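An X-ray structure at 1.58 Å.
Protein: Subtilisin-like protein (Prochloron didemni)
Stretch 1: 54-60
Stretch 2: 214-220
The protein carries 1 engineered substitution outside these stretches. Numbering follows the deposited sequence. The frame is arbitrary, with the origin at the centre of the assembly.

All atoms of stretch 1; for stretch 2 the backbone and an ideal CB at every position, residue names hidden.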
ATOM      1  N   HIS A  54       4.683  -7.838   8.357  1.00 13.89           N
ATOM      2  CA  HIS A  54       3.410  -7.311   8.825  1.00 13.63           C
ATOM      3  C   HIS A  54       2.635  -6.718   7.670  1.00 13.05           C
ATOM      4  O   HIS A  54       1.469  -7.071   7.441  1.00 13.35           O
ATOM      5  CB  HIS A  54       3.658  -6.273   9.900  1.00 14.10           C
ATOM      6  CG  HIS A  54       2.447  -5.939  10.718  1.00 14.60           C
ATOM      7  ND1 HIS A  54       1.444  -5.165  10.242  1.00 14.90           N
ATOM      8  CD2 HIS A  54       2.092  -6.294  12.014  1.00 15.61           C
ATOM      9  CE1 HIS A  54       0.511  -5.012  11.194  1.00 15.30           C
ATOM     10  NE2 HIS A  54       0.892  -5.709  12.272  1.00 16.19           N
ATOM     11  N   VAL A  55       3.276  -5.828   6.907  1.00 12.68           N
ATOM     12  CA  VAL A  55       2.623  -5.171   5.751  1.00 12.54           C
ATOM     13  C   VAL A  55       2.110  -6.206   4.732  1.00 12.66           C
ATOM     14  O   VAL A  55       0.960  -6.133   4.275  1.00 12.99           O
ATOM     15  CB  VAL A  55       3.589  -4.150   5.085  1.00 12.42           C
ATOM     16  CG1 VAL A  55       3.108  -3.707   3.694  1.00 12.83           C
ATOM     17  CG2 VAL A  55       3.777  -2.939   5.988  1.00 12.71           C
ATOM     18  N   ALA A  56       2.937  -7.189   4.402  1.00 13.05           N
ATOM     19  CA  ALA A  56       2.545  -8.197   3.419  1.00 13.41           C
ATOM     20  C   ALA A  56       1.358  -8.992   3.931  1.00 13.51           C
ATOM     21  O   ALA A  56       0.439  -9.296   3.148  1.00 14.17           O
ATOM     22  CB  ALA A  56       3.700  -9.129   3.071  1.00 14.09           C
ATOM     23  N   SER A  57       1.329  -9.281   5.228  1.00 13.28           N
ATOM     24  CA  SER A  57       0.270 -10.127   5.788  1.00 13.67           C
ATOM     25  C   SER A  57      -1.104  -9.451   5.726  1.00 13.42           C
ATOM     26  O   SER A  57      -2.126 -10.121   5.602  1.00 13.72           O
ATOM     27  CB  SER A  57       0.613 -10.560   7.214  1.00 14.31           C
ATOM     28  OG  SER A  57       0.537  -9.504   8.152  1.00 14.18           O
ATOM     29  N   ILE A  58      -1.130  -8.130   5.806  1.00 12.79           N
ATOM     30  CA  ILE A  58      -2.390  -7.384   5.749  1.00 12.84           C
ATOM     31  C   ILE A  58      -3.111  -7.626   4.429  1.00 13.08           C
ATOM     32  O   ILE A  58      -4.351  -7.678   4.386  1.00 13.52           O
ATOM     33  CB  ILE A  58      -2.150  -5.874   6.009  1.00 12.61           C
ATOM     34  CG1 ILE A  58      -1.793  -5.650   7.475  1.00 12.82           C
ATOM     35  CG2 ILE A  58      -3.381  -5.044   5.647  1.00 13.02           C
ATOM     36  CD1 ILE A  58      -1.129  -4.302   7.724  1.00 12.77           C
ATOM     37  N   ILE A  59      -2.339  -7.784   3.359  1.00 13.18           N
ATOM     38  CA  ILE A  59      -2.894  -8.028   2.026  1.00 13.83           C
ATOM     39  C   ILE A  59      -3.030  -9.519   1.749  1.00 14.22           C
ATOM     40  O   ILE A  59      -4.074  -9.976   1.292  1.00 14.76           O
ATOM     41  CB  ILE A  59      -2.024  -7.363   0.929  1.00 14.03           C
ATOM     42  CG1 ILE A  59      -1.907  -5.860   1.219  1.00 14.13           C
ATOM     43  CG2 ILE A  59      -2.588  -7.631  -0.473  1.00 14.80           C
ATOM     44  CD1 ILE A  59      -0.920  -5.128   0.335  1.00 14.78           C
ATOM     45  N   PHE A  60      -1.976 -10.295   2.021  1.00 14.55           N
ATOM     46  CA  PHE A  60      -1.897 -11.681   1.537  1.00 15.86           C
ATOM     47  C   PHE A  60      -2.118 -12.769   2.574  1.00 16.18           C
ATOM     48  O   PHE A  60      -2.088 -13.951   2.226  1.00 17.27           O
ATOM     49  CB  PHE A  60      -0.559 -11.917   0.832  1.00 16.81           C
ATOM     50  CG  PHE A  60      -0.375 -11.055  -0.385  1.00 17.57           C
ATOM     51  CD1 PHE A  60      -1.136 -11.300  -1.534  1.00 19.19           C
ATOM     52  CD2 PHE A  60       0.540 -10.018  -0.387  1.00 17.97           C
ATOM     53  CE1 PHE A  60      -0.986 -10.507  -2.665  1.00 19.54           C
ATOM     54  CE2 PHE A  60       0.680  -9.225  -1.522  1.00 18.95           C
ATOM     55  CZ  PHE A  60      -0.081  -9.471  -2.635  1.00 18.74           C
ATOM     56  N   UNK A 214      -1.670   1.938   4.759  1.00 10.46           N
ATOM     57  CA  UNK A 214      -1.329   1.870   3.337  1.00 10.12           C
ATOM     58  C   UNK A 214      -1.729   0.526   2.687  1.00 10.05           C
ATOM     59  O   UNK A 214      -2.410   0.536   1.667  1.00 10.06           O
ATOM     60  CB  UNK A 214       0.174   2.098   3.163  1.00 10.12           C
ATOM     61  N   UNK A 215      -1.329  -0.628   3.265  1.00 10.25           N
ATOM     62  CA  UNK A 215      -1.702  -1.914   2.659  1.00 10.50           C
ATOM     63  C   UNK A 215      -3.184  -2.219   2.682  1.00 10.23           C
ATOM     64  O   UNK A 215      -3.652  -3.024   1.861  1.00 10.55           O
ATOM     65  CB  UNK A 215      -0.962  -3.048   3.372  1.00 10.50           C
ATOM     66  N   UNK A 216      -3.934  -1.610   3.593  1.00 10.24           N
ATOM     67  CA  UNK A 216      -5.381  -1.770   3.571  1.00 10.46           C
ATOM     68  C   UNK A 216      -5.907  -1.172   2.276  1.00 10.13           C
ATOM     69  O   UNK A 216      -6.725  -1.775   1.566  1.00 10.36           O
ATOM     70  CB  UNK A 216      -6.034  -1.112   4.788  1.00 10.46           C
ATOM     71  N   UNK A 217      -5.452   0.029   1.945  1.00  9.75           N
ATOM     72  CA  UNK A 217      -5.843   0.661   0.679  1.00  9.73           C
ATOM     73  C   UNK A 217      -5.334  -0.126  -0.532  1.00  9.97           C
ATOM     74  O   UNK A 217      -6.073  -0.322  -1.497  1.00 10.22           O
ATOM     75  CB  UNK A 217      -5.314   2.096   0.623  1.00  9.73           C
ATOM     76  N   UNK A 218      -4.092  -0.611  -0.502  1.00 10.11           N
ATOM     77  CA  UNK A 218      -3.579  -1.421  -1.610  1.00 10.53           C
ATOM     78  C   UNK A 218      -4.435  -2.669  -1.812  1.00 10.48           C
ATOM     79  O   UNK A 218      -4.750  -3.040  -2.947  1.00 11.41           O
ATOM     80  CB  UNK A 218      -2.123  -1.817  -1.355  1.00 10.53           C
ATOM     81  N   UNK A 219      -4.812  -3.306  -0.708  1.00 10.68           N
ATOM     82  CA  UNK A 219      -5.684  -4.483  -0.773  1.00 10.88           C
ATOM     83  C   UNK A 219      -7.041  -4.191  -1.380  1.00 10.73           C
ATOM     84  O   UNK A 219      -7.517  -4.934  -2.269  1.00 10.78           O
ATOM     85  CB  UNK A 219      -5.877  -5.065   0.629  1.00 10.88           C
ATOM     86  N   UNK A 220      -7.667  -3.105  -0.921  1.00 10.53           N
ATOM     87  CA  UNK A 220      -8.961  -2.705  -1.478  1.00 10.42           C
ATOM     88  C   UNK A 220      -8.825  -2.372  -2.969  1.00 10.25           C
ATOM     89  O   UNK A 220      -9.681  -2.769  -3.788  1.00 10.27           O
ATOM     90  CB  UNK A 220      -9.523  -1.504  -0.715  1.00 10.42           C
TER

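Both stretches are helical, and their axes approach to 8.7 Å with N-to-C directions 31° apart, so the helices run roughly alongside each other. Stretch 1 offers Val-55, Ile-58 and Ile-59 to its neighbor: an apolar surface with no charge, so shape should matter more than polarity.

At position 214, CA-to-CB points sideways, and nothing of stretch 1 lies within 5.5 Å of the ideal CB. Stretch 1 therefore sets little constraint, and many residues would suit. The deposited residue is Thr-214, in the m rotamer, whose hydroxyl is hydrogen-bonded elsewhere in the structure.

At position 215, CA-to-CB points toward stretch 1. Its ideal CB lies 3.7 Å from CG1 of Ile-59, 3.7 Å from the backbone O of Val-55 and 3.9 Å from CG2 of Ile-58. A small or compact apolar side chain fits such a site. The backbone adds a clue: phi is -66°, and the N makes no bond to the preceding turn, where the helix is kinked. Alanine, valine or proline would all be reasonable, with the free N favoring proline. It is Pro-215, with a C-gamma endo pucker, and it has 87 Å² covered by stretch 1, the largest share in stretch 2. Its CG packs 3.7 Å from CD1 of Ile-58 and 4.1 Å from CG1 of Val-55, while its CB sits 3.8 Å from CD1 of Ile-59.

At position 216, CA-to-CB is sideways and the ideal CB is 4.8 Å from CG2 of Ile-58. That leaves room for a side chain to extend along the flank of this isoleucine; leucine, isoleucine, valine or methionine would serve. Ile-216 takes the m,t conformation and brings its CG1 to 3.9 Å from CG2 of Ile-58.

The ideal CB of position 217 has nothing of stretch 1 within 5.5 Å, so the visible atoms cannot choose a residue. It is Val-217, chi1 t.

Position 218 points toward stretch 1, with its ideal CB 3.9 Å from CD1 of Ile-59. A small residue such as alanine, serine or cysteine can rest against that methyl. In Ser-218 the CB makes this contact, also at 3.9 Å from CD1 of Ile-59, while OG, at chi1 -68°, is hydrogen-bonded elsewhere in the structure.

Position 219 marks the closest backbone register, its CA 5.3 Å from the CA of Ile-59. An ideal CB here would lie 4.1 Å from CG1 of Ile-59 and only 3.3 Å from the O of position 215, a crowded placement. Glycine suits best, though phi/psi of -62/-47° are ordinary helical values and do not demand it; alanine would be the next choice. Gly-219 is deposited, its N 4.3 Å from CG1 of Ile-59 and hydrogen-bonded to the O of Pro-215 at 2.8 Å.

Position 220 is out of reach, and stretch 1 leaves the choice open. It is Val-220.

Stretch 2 214-220: TPIVSGV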
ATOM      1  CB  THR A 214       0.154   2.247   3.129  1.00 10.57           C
ATOM      2  OG1 THR A 214       0.339   3.604   3.540  1.00 10.77           O
ATOM      3  CG2 THR A 214       0.586   2.118   1.677  1.00 10.80           C
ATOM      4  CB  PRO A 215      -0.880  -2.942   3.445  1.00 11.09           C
ATOM      5  CG  PRO A 215      -0.537  -2.251   4.713  1.00 11.01           C
ATOM      6  CD  PRO A 215      -0.355  -0.816   4.355  1.00 10.75           C
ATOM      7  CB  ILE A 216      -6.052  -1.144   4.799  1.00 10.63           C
ATOM      8  CG1 ILE A 216      -5.634  -1.922   6.061  1.00 11.46           C
ATOM      9  CG2 ILE A 216      -7.578  -1.190   4.640  1.00 10.94           C
ATOM     10  CD1 ILE A 216      -6.132  -1.350   7.351  1.00 12.35           C
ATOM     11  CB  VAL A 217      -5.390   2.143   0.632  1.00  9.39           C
ATOM     12  CG1 VAL A 217      -5.640   2.757  -0.743  1.00 10.27           C
ATOM     13  CG2 VAL A 217      -6.067   2.941   1.748  1.00 10.02           C
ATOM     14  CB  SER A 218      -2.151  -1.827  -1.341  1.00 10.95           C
ATOM     15  OG  SER A 218      -1.326  -0.672  -1.390  1.00 11.30           O
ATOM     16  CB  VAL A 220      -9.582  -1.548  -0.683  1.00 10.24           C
ATOM     17  CG1 VAL A 220     -10.809  -1.000  -1.418  1.00 11.12           C
ATOM     18  CG2 VAL A 220      -9.933  -2.016   0.726  1.00 10.97           C
TER
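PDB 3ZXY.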